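Local coordinates for protein UDP-N-acetylenolpyruvoylglucosamine reductase (PDB 3TX1) that probably reduces UDP-N-acetylenolpyruvoylglucosamine to UDP-N-acetylmuramate with NADPH, using bound FAD, in the building of the bacterial cell wall, at residues K234-V245 with S274-I284; L263-V273 with D291-T302. All blocks are in the same frame, centred on the assembly; numbering follows the deposited sequence.

Contact 1. Residues K234-V245 with S274-I284. With FAD (flavin-adenine dinucleotide), chain B; SO4 (sulfate ion), chain F.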
loop_
_atom_site.group_PDB
_atom_site.type_symbol
_atom_site.label_atom_id
_atom_site.label_comp_id
_atom_site.label_asym_id
_atom_site.label_seq_id
_atom_site.Cartn_x
_atom_site.Cartn_y
_atom_site.Cartn_z
ATOM N N LYS A 234 -8.288 4.525 17.871
ATOM C CA LYS A 234 -9.083 3.461 17.314
ATOM C C LYS A 234 -8.394 2.365 16.557
ATOM O O LYS A 234 -9.031 1.408 16.161
ATOM C CB LYS A 234 -10.131 4.089 16.428
ATOM C CG LYS A 234 -11.164 4.870 17.224
ATOM C CD LYS A 234 -12.221 5.397 16.276
ATOM C CE LYS A 234 -13.556 5.600 16.967
ATOM N NZ LYS A 234 -14.583 5.741 15.894
ATOM N N GLN A 235 -7.092 2.485 16.368
ATOM C CA GLN A 235 -6.373 1.527 15.580
ATOM C C GLN A 235 -5.189 0.938 16.286
ATOM O O GLN A 235 -4.558 1.626 17.090
ATOM C CB GLN A 235 -5.927 2.190 14.322
ATOM C CG GLN A 235 -7.124 2.577 13.508
ATOM C CD GLN A 235 -6.781 3.145 12.153
ATOM O OE1 GLN A 235 -5.602 3.243 11.743
ATOM N NE2 GLN A 235 -7.830 3.493 11.419
ATOM N N PRO A 236 -4.918 -0.363 16.039
ATOM C CA PRO A 236 -3.736 -0.976 16.622
ATOM C C PRO A 236 -2.562 -0.550 15.778
ATOM O O PRO A 236 -2.325 -1.140 14.722
ATOM C CB PRO A 236 -3.967 -2.479 16.433
ATOM C CG PRO A 236 -5.143 -2.641 15.560
ATOM C CD PRO A 236 -5.697 -1.301 15.203
ATOM N N LEU A 237 -1.859 0.505 16.161
ATOM C CA LEU A 237 -0.724 0.909 15.340
ATOM C C LEU A 237 0.543 0.231 15.848
ATOM O O LEU A 237 1.549 0.157 15.133
ATOM C CB LEU A 237 -0.578 2.421 15.309
ATOM C CG LEU A 237 -1.755 3.297 14.861
ATOM C CD1 LEU A 237 -1.321 4.775 14.913
ATOM C CD2 LEU A 237 -2.363 2.888 13.498
ATOM N N GLU A 238 0.463 -0.281 17.080
ATOM C CA GLU A 238 1.562 -0.983 17.725
ATOM C C GLU A 238 1.884 -2.311 17.009
ATOM O O GLU A 238 3.058 -2.676 16.880
ATOM C CB GLU A 238 1.295 -1.187 19.236
ATOM C CG GLU A 238 -0.015 -1.907 19.638
ATOM C CD GLU A 238 -1.276 -1.006 19.704
ATOM O OE1 GLU A 238 -2.169 -1.342 20.517
ATOM O OE2 GLU A 238 -1.398 0.036 18.982
ATOM N N TYR A 239 0.864 -2.995 16.486
ATOM C CA TYR A 239 1.073 -4.299 15.868
ATOM C C TYR A 239 1.226 -4.249 14.390
ATOM O O TYR A 239 0.595 -3.427 13.745
ATOM C CB TYR A 239 -0.117 -5.214 16.120
ATOM C CG TYR A 239 -0.244 -5.605 17.543
ATOM C CD1 TYR A 239 -1.191 -4.999 18.340
ATOM C CD2 TYR A 239 0.614 -6.533 18.104
ATOM C CE1 TYR A 239 -1.301 -5.315 19.661
ATOM C CE2 TYR A 239 0.507 -6.872 19.420
ATOM C CZ TYR A 239 -0.456 -6.247 20.189
ATOM O OH TYR A 239 -0.597 -6.523 21.518
ATOM N N PRO A 240 2.026 -5.165 13.818
ATOM C CA PRO A 240 2.017 -5.131 12.362
ATOM C C PRO A 240 0.625 -5.559 11.913
ATOM O O PRO A 240 -0.010 -6.341 12.605
ATOM C CB PRO A 240 3.089 -6.163 11.957
ATOM C CG PRO A 240 3.412 -6.925 13.200
ATOM C CD PRO A 240 3.076 -6.041 14.362
ATOM N N SER A 241 0.126 -4.994 10.815
ATOM C CA SER A 241 -1.193 -5.393 10.275
ATOM C C SER A 241 -1.275 -4.898 8.861
ATOM O O SER A 241 -0.352 -4.222 8.386
ATOM C CB SER A 241 -2.379 -4.794 11.063
ATOM O OG SER A 241 -2.643 -3.426 10.729
ATOM N N CYS A 242 -2.335 -5.280 8.158
ATOM C CA CYS A 242 -2.598 -4.635 6.881
ATOM C C CYS A 242 -3.589 -3.581 7.377
ATOM O O CYS A 242 -3.599 -3.249 8.591
ATOM C CB CYS A 242 -3.109 -5.600 5.801
ATOM S SG CYS A 242 -4.357 -6.833 6.248
ATOM N N GLY A 243 -4.436 -2.997 6.566
ATOM C CA GLY A 243 -5.250 -2.017 7.305
ATOM C C GLY A 243 -6.558 -2.592 7.747
ATOM O O GLY A 243 -6.638 -3.659 8.349
ATOM N N SER A 244 -7.591 -1.859 7.405
ATOM C CA SER A 244 -8.900 -2.348 7.579
ATOM C C SER A 244 -8.878 -3.460 6.524
ATOM O O SER A 244 -8.590 -3.210 5.369
ATOM C CB SER A 244 -9.895 -1.247 7.231
ATOM O OG SER A 244 -11.119 -1.401 7.931
ATOM N N VAL A 245 -9.108 -4.692 6.949
ATOM C CA VAL A 245 -9.107 -5.853 6.072
ATOM C C VAL A 245 -10.245 -5.888 5.020
ATOM O O VAL A 245 -10.056 -6.403 3.949
ATOM C CB VAL A 245 -9.121 -7.167 6.932
ATOM C CG1 VAL A 245 -9.469 -8.385 6.092
ATOM C CG2 VAL A 245 -7.787 -7.410 7.618
ATOM N N SER A 274 -8.259 -8.031 15.664
ATOM C CA SER A 274 -7.829 -7.072 16.689
ATOM C C SER A 274 -8.787 -6.835 17.835
ATOM O O SER A 274 -9.956 -6.567 17.621
ATOM C CB SER A 274 -7.509 -5.724 16.042
ATOM O OG SER A 274 -7.496 -4.707 17.009
ATOM N N LEU A 275 -8.300 -6.897 19.064
ATOM C CA LEU A 275 -9.171 -6.546 20.201
ATOM C C LEU A 275 -9.409 -5.055 20.253
ATOM O O LEU A 275 -10.204 -4.594 21.042
ATOM C CB LEU A 275 -8.589 -6.960 21.550
ATOM C CG LEU A 275 -8.631 -8.440 21.871
ATOM C CD1 LEU A 275 -7.667 -8.696 23.009
ATOM C CD2 LEU A 275 -10.032 -8.891 22.209
ATOM N N LYS A 276 -8.719 -4.295 19.425
ATOM C CA LYS A 276 -8.940 -2.876 19.469
ATOM C C LYS A 276 -9.864 -2.406 18.328
ATOM O O LYS A 276 -10.704 -1.538 18.545
ATOM C CB LYS A 276 -7.613 -2.126 19.505
ATOM C CG LYS A 276 -7.770 -0.636 19.591
ATOM C CD LYS A 276 -6.394 -0.061 19.407
ATOM C CE LYS A 276 -6.316 1.341 19.981
ATOM N NZ LYS A 276 -4.884 1.720 20.070
ATOM N N HIS A 277 -9.728 -3.003 17.150
ATOM C CA HIS A 277 -10.574 -2.664 15.998
ATOM C C HIS A 277 -10.885 -3.963 15.283
ATOM O O HIS A 277 -10.019 -4.554 14.616
ATOM C CB HIS A 277 -9.821 -1.728 15.052
ATOM C CG HIS A 277 -10.683 -1.120 13.989
ATOM N ND1 HIS A 277 -10.869 0.212 13.882
ATOM C CD2 HIS A 277 -11.471 -1.702 13.009
ATOM C CE1 HIS A 277 -11.700 0.476 12.858
ATOM N NE2 HIS A 277 -12.086 -0.687 12.332
ATOM N N ALA A 278 -12.118 -4.435 15.397
ATOM C CA ALA A 278 -12.411 -5.758 14.864
ATOM C C ALA A 278 -12.187 -5.912 13.385
ATOM O O ALA A 278 -12.143 -7.037 12.925
ATOM C CB ALA A 278 -13.800 -6.212 15.231
ATOM N N GLY A 279 -12.046 -4.812 12.635
ATOM C CA GLY A 279 -11.843 -4.899 11.179
ATOM C C GLY A 279 -10.380 -5.023 10.764
ATOM O O GLY A 279 -10.064 -5.004 9.568
ATOM N N PHE A 280 -9.506 -5.147 11.765
ATOM C CA PHE A 280 -8.076 -5.320 11.602
ATOM C C PHE A 280 -7.628 -6.689 12.074
ATOM O O PHE A 280 -7.998 -7.148 13.161
ATOM C CB PHE A 280 -7.340 -4.369 12.510
ATOM C CG PHE A 280 -7.107 -3.014 11.941
ATOM C CD1 PHE A 280 -8.163 -2.135 11.708
ATOM C CD2 PHE A 280 -5.820 -2.555 11.768
ATOM C CE1 PHE A 280 -7.941 -0.840 11.218
ATOM C CE2 PHE A 280 -5.599 -1.250 11.318
ATOM C CZ PHE A 280 -6.658 -0.388 11.036
ATOM N N ILE A 281 -6.783 -7.329 11.283
ATOM C CA ILE A 281 -6.199 -8.575 11.729
ATOM C C ILE A 281 -4.746 -8.262 12.098
ATOM O O ILE A 281 -3.924 -7.989 11.221
ATOM C CB ILE A 281 -6.307 -9.641 10.641
ATOM C CG1 ILE A 281 -7.767 -10.008 10.498
ATOM C CG2 ILE A 281 -5.502 -10.875 11.002
ATOM C CD1 ILE A 281 -8.037 -10.972 9.378
ATOM N N VAL A 282 -4.447 -8.270 13.388
ATOM C CA VAL A 282 -3.097 -7.971 13.841
ATOM C C VAL A 282 -2.203 -9.214 13.942
ATOM O O VAL A 282 -2.675 -10.324 14.075
ATOM C CB VAL A 282 -3.100 -7.284 15.222
ATOM C CG1 VAL A 282 -3.875 -6.002 15.154
ATOM C CG2 VAL A 282 -3.709 -8.210 16.263
ATOM N N ASN A 283 -0.902 -8.981 13.990
ATOM C CA ASN A 283 0.110 -10.008 14.029
ATOM C C ASN A 283 0.663 -10.017 15.415
ATOM O O ASN A 283 1.603 -9.283 15.709
ATOM C CB ASN A 283 1.220 -9.613 13.057
ATOM C CG ASN A 283 2.300 -10.650 12.921
ATOM O OD1 ASN A 283 2.366 -11.637 13.674
ATOM N ND2 ASN A 283 3.165 -10.446 11.926
ATOM N N ILE A 284 0.095 -10.844 16.271
ATOM C CA ILE A 284 0.563 -10.938 17.639
ATOM C C ILE A 284 1.895 -11.668 17.788
ATOM O O ILE A 284 2.283 -11.987 18.911
ATOM C CB ILE A 284 -0.489 -11.577 18.561
ATOM C CG1 ILE A 284 -0.775 -13.015 18.152
ATOM C CG2 ILE A 284 -1.752 -10.740 18.545
ATOM C CD1 ILE A 284 -1.616 -13.778 19.154
HETATM P PA FAD B . 1.380 -2.137 -1.022
HETATM O O1A FAD B . 2.827 -2.485 -1.124
HETATM O O2A FAD B . 0.553 -2.727 0.083
HETATM O O5B FAD B . 0.638 -2.586 -2.364
HETATM C C5B FAD B . -0.566 -1.856 -2.578
HETATM C C4B FAD B . -1.019 -1.912 -4.022
HETATM O O4B FAD B . -0.437 -0.853 -4.766
HETATM C C3B FAD B . -0.685 -3.177 -4.779
HETATM O O3B FAD B . -1.680 -3.298 -5.825
HETATM C C2B FAD B . 0.659 -2.795 -5.397
HETATM O O2B FAD B . 1.117 -3.541 -6.541
HETATM C C1B FAD B . 0.366 -1.383 -5.814
HETATM N N9A FAD B . 1.586 -0.596 -5.807
HETATM C C8A FAD B . 2.446 -0.414 -4.794
HETATM N N7A FAD B . 3.404 0.472 -5.184
HETATM C C5A FAD B . 3.160 0.880 -6.449
HETATM C C6A FAD B . 3.774 1.756 -7.481
HETATM N N6A FAD B . 4.923 2.458 -7.277
HETATM N N1A FAD B . 3.139 1.847 -8.669
HETATM C C2A FAD B . 2.014 1.196 -8.935
HETATM N N3A FAD B . 1.418 0.363 -8.080
HETATM C C4A FAD B . 1.936 0.165 -6.848
HETATM N N1 FAD B . -5.350 3.122 3.448
HETATM C C2 FAD B . -6.134 4.225 3.365
HETATM O O2 FAD B . -6.526 4.612 2.251
HETATM N N3 FAD B . -6.500 4.969 4.418
HETATM C C4 FAD B . -6.158 4.681 5.666
HETATM O O4 FAD B . -6.552 5.378 6.629
HETATM C C4X FAD B . -5.307 3.495 5.837
HETATM N N5 FAD B . -4.911 3.138 7.055
HETATM C C5X FAD B . -4.137 2.064 7.267
HETATM C C6 FAD B . -3.752 1.771 8.566
HETATM C C7 FAD B . -2.938 0.700 8.824
HETATM C C7M FAD B . -2.542 0.385 10.243
HETATM C C8 FAD B . -2.485 -0.108 7.670
HETATM C C8M FAD B . -1.610 -1.293 7.865
HETATM C C9 FAD B . -2.864 0.184 6.388
HETATM C C9A FAD B . -3.690 1.253 6.138
HETATM N N10 FAD B . -4.082 1.594 4.821
HETATM C C10 FAD B . -4.906 2.721 4.646
HETATM C "C1'" FAD B . -3.661 0.763 3.678
HETATM C "C2'" FAD B . -2.361 1.248 3.078
HETATM O "O2'" FAD B . -1.682 2.100 3.997
HETATM C "C3'" FAD B . -2.602 2.051 1.814
HETATM O "O3'" FAD B . -3.381 1.227 0.955
HETATM C "C4'" FAD B . -1.269 2.394 1.157
HETATM O "O4'" FAD B . -1.388 3.536 0.296
HETATM C "C5'" FAD B . -0.646 1.212 0.436
HETATM O "O5'" FAD B . 0.736 1.467 0.350
HETATM P P FAD B . 1.827 0.368 0.036
HETATM O O1P FAD B . 2.989 1.130 -0.489
HETATM O O2P FAD B . 1.942 -0.408 1.303
HETATM O O3P FAD B . 1.182 -0.557 -1.050
HETATM S S SO4 F . -15.131 -0.043 9.842
HETATM O O1 SO4 F . -14.393 1.236 9.729
HETATM O O2 SO4 F . -15.743 -0.149 11.192
HETATM O O3 SO4 F . -16.187 -0.136 8.802
HETATM O O4 SO4 F . -14.185 -1.168 9.638
#
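S274 meets P236 first: its OG lies 3.5 Å from the proline CG, while the same oxygen makes an ST turn with K276 N and an ST motif with H277 N, which tie down the backbone from which those two side chains leave. K276, extended from CG outward, lays its methylenes along the backbone of Q235 and gives NZ to Q235 O at 3.0 Å, from above the carbonyl plane; NZ also bonds to E232 O, so backbone oxygens hold the ammonium, and E238 is only a more distant opposite charge. H277, with CG anti to the backbone N (chi1 -169°), donates ND1 to K234 O at 3.2 Å, the acceptor lying in the ring plane, and NE2 makes a weak bond to a sulfate. Within the type I turn from H277 to F280, G279 O takes a nearly straight bond from V245 N at 2.8 Å. The F280 ring is then sandwiched: P236 CD makes a CH-pi contact over one face, 3.9 Å from the centroid, and G243 O sits over the other. I281 touches V245, V282 presses against P236 and Y239, and N283 N bonds to P240 O at 3.1 Å. With F280 CE2 3.6 Å from the flavin methyl C7M and S244 the predicted proton donor, this is the C-terminal domain's side of the MurB active site, lining the dimethylbenzene end of the isoalloxazine.

Contact 2. Residues L263-V273 with D291-T302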
loop_
_atom_site.group_PDB
_atom_site.type_symbol
_atom_site.label_atom_id
_atom_site.label_comp_id
_atom_site.label_asym_id
_atom_site.label_seq_id
_atom_site.Cartn_x
_atom_site.Cartn_y
_atom_site.Cartn_z
ATOM N N LEU A 263 -16.472 -12.612 16.663
ATOM C CA LEU A 263 -15.115 -12.874 16.190
ATOM C C LEU A 263 -14.016 -12.017 16.767
ATOM O O LEU A 263 -12.870 -12.263 16.488
ATOM C CB LEU A 263 -15.032 -12.729 14.675
ATOM C CG LEU A 263 -15.864 -13.709 13.862
ATOM C CD1 LEU A 263 -16.126 -13.060 12.501
ATOM C CD2 LEU A 263 -15.154 -15.049 13.779
ATOM N N GLN A 264 -14.325 -11.004 17.556
ATOM C CA GLN A 264 -13.259 -10.153 18.065
ATOM C C GLN A 264 -12.406 -10.875 19.108
ATOM O O GLN A 264 -12.936 -11.398 20.105
ATOM C CB GLN A 264 -13.809 -8.862 18.625
ATOM C CG GLN A 264 -12.688 -7.872 18.853
ATOM C CD GLN A 264 -13.157 -6.456 19.145
ATOM O OE1 GLN A 264 -14.255 -6.234 19.673
ATOM N NE2 GLN A 264 -12.302 -5.485 18.817
ATOM N N GLY A 265 -11.088 -10.897 18.853
ATOM C CA GLY A 265 -10.119 -11.550 19.714
ATOM C C GLY A 265 -9.770 -12.908 19.144
ATOM O O GLY A 265 -8.819 -13.537 19.564
ATOM N N HIS A 266 -10.521 -13.366 18.156
ATOM C CA HIS A 266 -10.264 -14.659 17.563
ATOM C C HIS A 266 -8.852 -14.758 17.104
ATOM O O HIS A 266 -8.314 -13.803 16.570
ATOM C CB HIS A 266 -11.226 -14.956 16.410
ATOM C CG HIS A 266 -11.566 -16.411 16.319
ATOM N ND1 HIS A 266 -12.559 -16.971 17.064
ATOM C CD2 HIS A 266 -10.932 -17.450 15.677
ATOM C CE1 HIS A 266 -12.599 -18.289 16.842
ATOM N NE2 HIS A 266 -11.599 -18.593 16.002
ATOM N N ILE A 267 -8.227 -15.913 17.309
ATOM C CA ILE A 267 -6.837 -16.135 16.913
ATOM C C ILE A 267 -6.694 -17.403 16.115
ATOM O O ILE A 267 -7.307 -18.410 16.447
ATOM C CB ILE A 267 -5.931 -16.273 18.154
ATOM C CG1 ILE A 267 -5.866 -14.953 18.897
ATOM C CG2 ILE A 267 -4.502 -16.709 17.799
ATOM C CD1 ILE A 267 -5.224 -15.089 20.243
ATOM N N ILE A 268 -5.920 -17.330 15.036
ATOM C CA ILE A 268 -5.514 -18.488 14.278
ATOM C C ILE A 268 -4.013 -18.326 14.090
ATOM O O ILE A 268 -3.594 -17.309 13.518
ATOM C CB ILE A 268 -6.151 -18.545 12.910
ATOM C CG1 ILE A 268 -7.677 -18.595 13.056
ATOM C CG2 ILE A 268 -5.567 -19.744 12.146
ATOM C CD1 ILE A 268 -8.377 -19.106 11.808
ATOM N N GLY A 269 -3.213 -19.294 14.583
ATOM C CA GLY A 269 -1.753 -19.187 14.542
ATOM C C GLY A 269 -1.282 -17.922 15.224
ATOM O O GLY A 269 -1.552 -17.710 16.387
ATOM N N GLY A 270 -0.582 -17.052 14.509
ATOM C CA GLY A 270 -0.138 -15.780 15.101
ATOM C C GLY A 270 -0.973 -14.570 14.665
ATOM O O GLY A 270 -0.554 -13.423 14.825
ATOM N N ALA A 271 -2.157 -14.830 14.125
ATOM C CA ALA A 271 -3.021 -13.790 13.625
ATOM C C ALA A 271 -4.226 -13.624 14.541
ATOM O O ALA A 271 -4.754 -14.598 15.074
ATOM C CB ALA A 271 -3.463 -14.130 12.213
ATOM N N GLN A 272 -4.676 -12.386 14.720
ATOM C CA GLN A 272 -5.822 -12.119 15.594
ATOM C C GLN A 272 -6.737 -11.034 15.073
ATOM O O GLN A 272 -6.272 -10.040 14.546
ATOM C CB GLN A 272 -5.339 -11.724 16.980
ATOM C CG GLN A 272 -6.471 -11.573 17.991
ATOM C CD GLN A 272 -5.979 -11.106 19.337
ATOM O OE1 GLN A 272 -5.072 -10.272 19.414
ATOM N NE2 GLN A 272 -6.591 -11.608 20.412
ATOM N N VAL A 273 -8.031 -11.250 15.164
ATOM C CA VAL A 273 -8.960 -10.197 14.830
ATOM C C VAL A 273 -8.762 -9.222 15.971
ATOM O O VAL A 273 -9.026 -9.578 17.128
ATOM C CB VAL A 273 -10.409 -10.703 14.824
ATOM C CG1 VAL A 273 -11.364 -9.551 14.643
ATOM C CG2 VAL A 273 -10.580 -11.747 13.735
ATOM N N ASP A 291 -1.916 -17.997 8.045
ATOM C CA ASP A 291 -2.735 -17.558 9.191
ATOM C C ASP A 291 -3.674 -16.458 8.788
ATOM O O ASP A 291 -4.851 -16.504 9.134
ATOM C CB ASP A 291 -1.902 -17.045 10.348
ATOM C CG ASP A 291 -1.044 -18.106 10.974
ATOM O OD1 ASP A 291 -1.481 -19.285 11.073
ATOM O OD2 ASP A 291 0.080 -17.736 11.367
ATOM N N TYR A 292 -3.168 -15.453 8.078
ATOM C CA TYR A 292 -4.056 -14.369 7.618
ATOM C C TYR A 292 -5.212 -14.859 6.745
ATOM O O TYR A 292 -6.368 -14.553 7.059
ATOM C CB TYR A 292 -3.287 -13.251 6.929
ATOM C CG TYR A 292 -2.799 -12.169 7.881
ATOM C CD1 TYR A 292 -1.643 -12.343 8.662
ATOM C CD2 TYR A 292 -3.491 -10.949 7.995
ATOM C CE1 TYR A 292 -1.195 -11.350 9.533
ATOM C CE2 TYR A 292 -3.051 -9.960 8.871
ATOM C CZ TYR A 292 -1.892 -10.167 9.637
ATOM O OH TYR A 292 -1.453 -9.152 10.502
ATOM N N MET A 293 -4.899 -15.653 5.702
ATOM C CA MET A 293 -5.891 -16.169 4.755
ATOM C C MET A 293 -6.898 -17.013 5.484
ATOM O O MET A 293 -8.072 -17.064 5.111
ATOM C CB MET A 293 -5.261 -17.048 3.649
ATOM C CG MET A 293 -4.291 -16.422 2.636
ATOM S SD MET A 293 -4.705 -14.743 2.026
ATOM C CE MET A 293 -6.430 -14.809 1.513
ATOM N N ASN A 294 -6.425 -17.732 6.496
ATOM C CA ASN A 294 -7.287 -18.595 7.243
ATOM C C ASN A 294 -8.214 -17.796 8.147
ATOM O O ASN A 294 -9.409 -18.057 8.228
ATOM C CB ASN A 294 -6.461 -19.651 7.996
ATOM C CG ASN A 294 -6.108 -20.883 7.121
ATOM O OD1 ASN A 294 -5.074 -21.525 7.307
ATOM N ND2 ASN A 294 -6.984 -21.210 6.158
ATOM N N LEU A 295 -7.697 -16.774 8.798
ATOM C CA LEU A 295 -8.566 -15.970 9.622
ATOM C C LEU A 295 -9.528 -15.143 8.746
ATOM O O LEU A 295 -10.733 -15.050 9.040
ATOM C CB LEU A 295 -7.752 -15.109 10.578
ATOM C CG LEU A 295 -8.487 -14.362 11.669
ATOM C CD1 LEU A 295 -9.557 -15.270 12.267
ATOM C CD2 LEU A 295 -7.467 -13.899 12.709
ATOM N N ILE A 296 -9.024 -14.602 7.645
ATOM C CA ILE A 296 -9.885 -13.858 6.768
ATOM C C ILE A 296 -11.045 -14.738 6.322
ATOM O O ILE A 296 -12.201 -14.343 6.424
ATOM C CB ILE A 296 -9.139 -13.342 5.543
ATOM C CG1 ILE A 296 -8.158 -12.226 5.940
ATOM C CG2 ILE A 296 -10.125 -12.821 4.501
ATOM C CD1 ILE A 296 -7.389 -11.654 4.735
ATOM N N ALA A 297 -10.766 -15.942 5.867
ATOM C CA ALA A 297 -11.858 -16.789 5.373
ATOM C C ALA A 297 -12.848 -17.202 6.478
ATOM O O ALA A 297 -14.072 -17.267 6.261
ATOM C CB ALA A 297 -11.310 -17.995 4.651
ATOM N N TYR A 298 -12.330 -17.438 7.671
ATOM C CA TYR A 298 -13.200 -17.849 8.737
ATOM C C TYR A 298 -14.142 -16.703 9.169
ATOM O O TYR A 298 -15.318 -16.923 9.490
ATOM C CB TYR A 298 -12.355 -18.389 9.870
ATOM C CG TYR A 298 -13.101 -18.864 11.064
ATOM C CD1 TYR A 298 -13.533 -20.202 11.173
ATOM C CD2 TYR A 298 -13.322 -17.997 12.141
ATOM C CE1 TYR A 298 -14.187 -20.655 12.322
ATOM C CE2 TYR A 298 -13.991 -18.432 13.283
ATOM C CZ TYR A 298 -14.416 -19.737 13.362
ATOM O OH TYR A 298 -15.072 -20.085 14.504
ATOM N N VAL A 299 -13.629 -15.482 9.135
ATOM C CA VAL A 299 -14.427 -14.323 9.446
ATOM C C VAL A 299 -15.486 -14.157 8.373
ATOM O O VAL A 299 -16.676 -14.083 8.678
ATOM C CB VAL A 299 -13.569 -13.055 9.514
ATOM C CG1 VAL A 299 -14.427 -11.807 9.375
ATOM C CG2 VAL A 299 -12.730 -13.029 10.786
ATOM N N GLN A 300 -15.059 -14.116 7.118
ATOM C CA GLN A 300 -15.985 -14.016 6.008
ATOM C C GLN A 300 -17.049 -15.063 6.163
ATOM O O GLN A 300 -18.235 -14.789 6.038
ATOM C CB GLN A 300 -15.257 -14.301 4.715
ATOM C CG GLN A 300 -14.384 -13.165 4.235
ATOM C CD GLN A 300 -13.771 -13.427 2.871
ATOM O OE1 GLN A 300 -13.038 -14.394 2.677
ATOM N NE2 GLN A 300 -14.031 -12.528 1.932
ATOM N N GLN A 301 -16.637 -16.283 6.447
ATOM C CA GLN A 301 -17.618 -17.353 6.546
ATOM C C GLN A 301 -18.572 -17.218 7.724
ATOM O O GLN A 301 -19.741 -17.504 7.583
ATOM C CB GLN A 301 -16.940 -18.724 6.568
ATOM C CG GLN A 301 -17.947 -19.845 6.559
ATOM C CD GLN A 301 -18.862 -19.778 5.353
ATOM O OE1 GLN A 301 -18.528 -19.167 4.318
ATOM N NE2 GLN A 301 -20.030 -20.406 5.473
ATOM N N THR A 302 -18.073 -16.790 8.877
ATOM C CA THR A 302 -18.895 -16.687 10.067
ATOM C C THR A 302 -19.867 -15.521 9.910
ATOM O O THR A 302 -21.037 -15.573 10.289
ATOM C CB THR A 302 -17.980 -16.438 11.256
ATOM O OG1 THR A 302 -17.030 -17.500 11.326
ATOM C CG2 THR A 302 -18.734 -16.407 12.535
#
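L295 fills the middle of an apolar layer between the β-hairpin and the helix. With chi1 at -170°, which sets CG opposite the backbone N, both methyls reach the strands: CD1 comes within 3.9 Å of I268 CG1, and CD2 lies over the backbone of A271 to V273, as close as 3.7 Å to V273 N. I268 reaches back with CD1 to the helix backbone at L295, and A271 CB rests on D291 CB. One and two turns further along the helix, V299 CG2 meets V273 CG2 at 3.9 Å, and L263 spreads its two branches, CD1 against V299 and CD2 against CE2 of Y298, while meeting T302 tip to tip. I258 of helix 254-260 also packs on L263, V273 and V299.

The hairpin, strands 267-268 and 271-273 joined by a type II' turn, belongs to a three-stranded antiparallel sheet of the C-terminal domain, and residues 291-302 of helix 289-307 lie along one face of it, the segment axis inclined by 26° to strand 271-273, a helix packed on a hairpin in an α/β arrangement.

The one aromatic pair is H266 with Y298, an offset stack with planes 27° apart; Y298 CE2 stands over one face of the imidazole, 3.6 Å from H266 NE2.

Polar contact belongs to the hairpin turn. D291 OD2 accepts a weak but straight bond from G270 N at 3.3 Å, and the same oxygen takes T288 N, so one carboxylate oxygen joins the turn to the start of the helix.

How the contacts relate
The two contacts share one small sheet and alternate along the chain: strand 271-273 of contact 2 is followed by strand 281-283 of contact 1, and then by the helix of contact 2. V282 N lies 2.8 Å from Q272 O, a probable hydrogen bond pairing these strands, and Y292 OH of the helix probably bonds I281 O, also at 2.8 Å. I281 packs on L295 and I296, linking the helix layer to the strand that runs on from F280. The centres of the two contacts are 12 Å apart, yet their roles differ. Contact 1 touches the flavin and holds S244, whereas in contact 2 the V273 side chain is about 11 Å from that of S244 and the Y292 side chain about 8 Å from FAD.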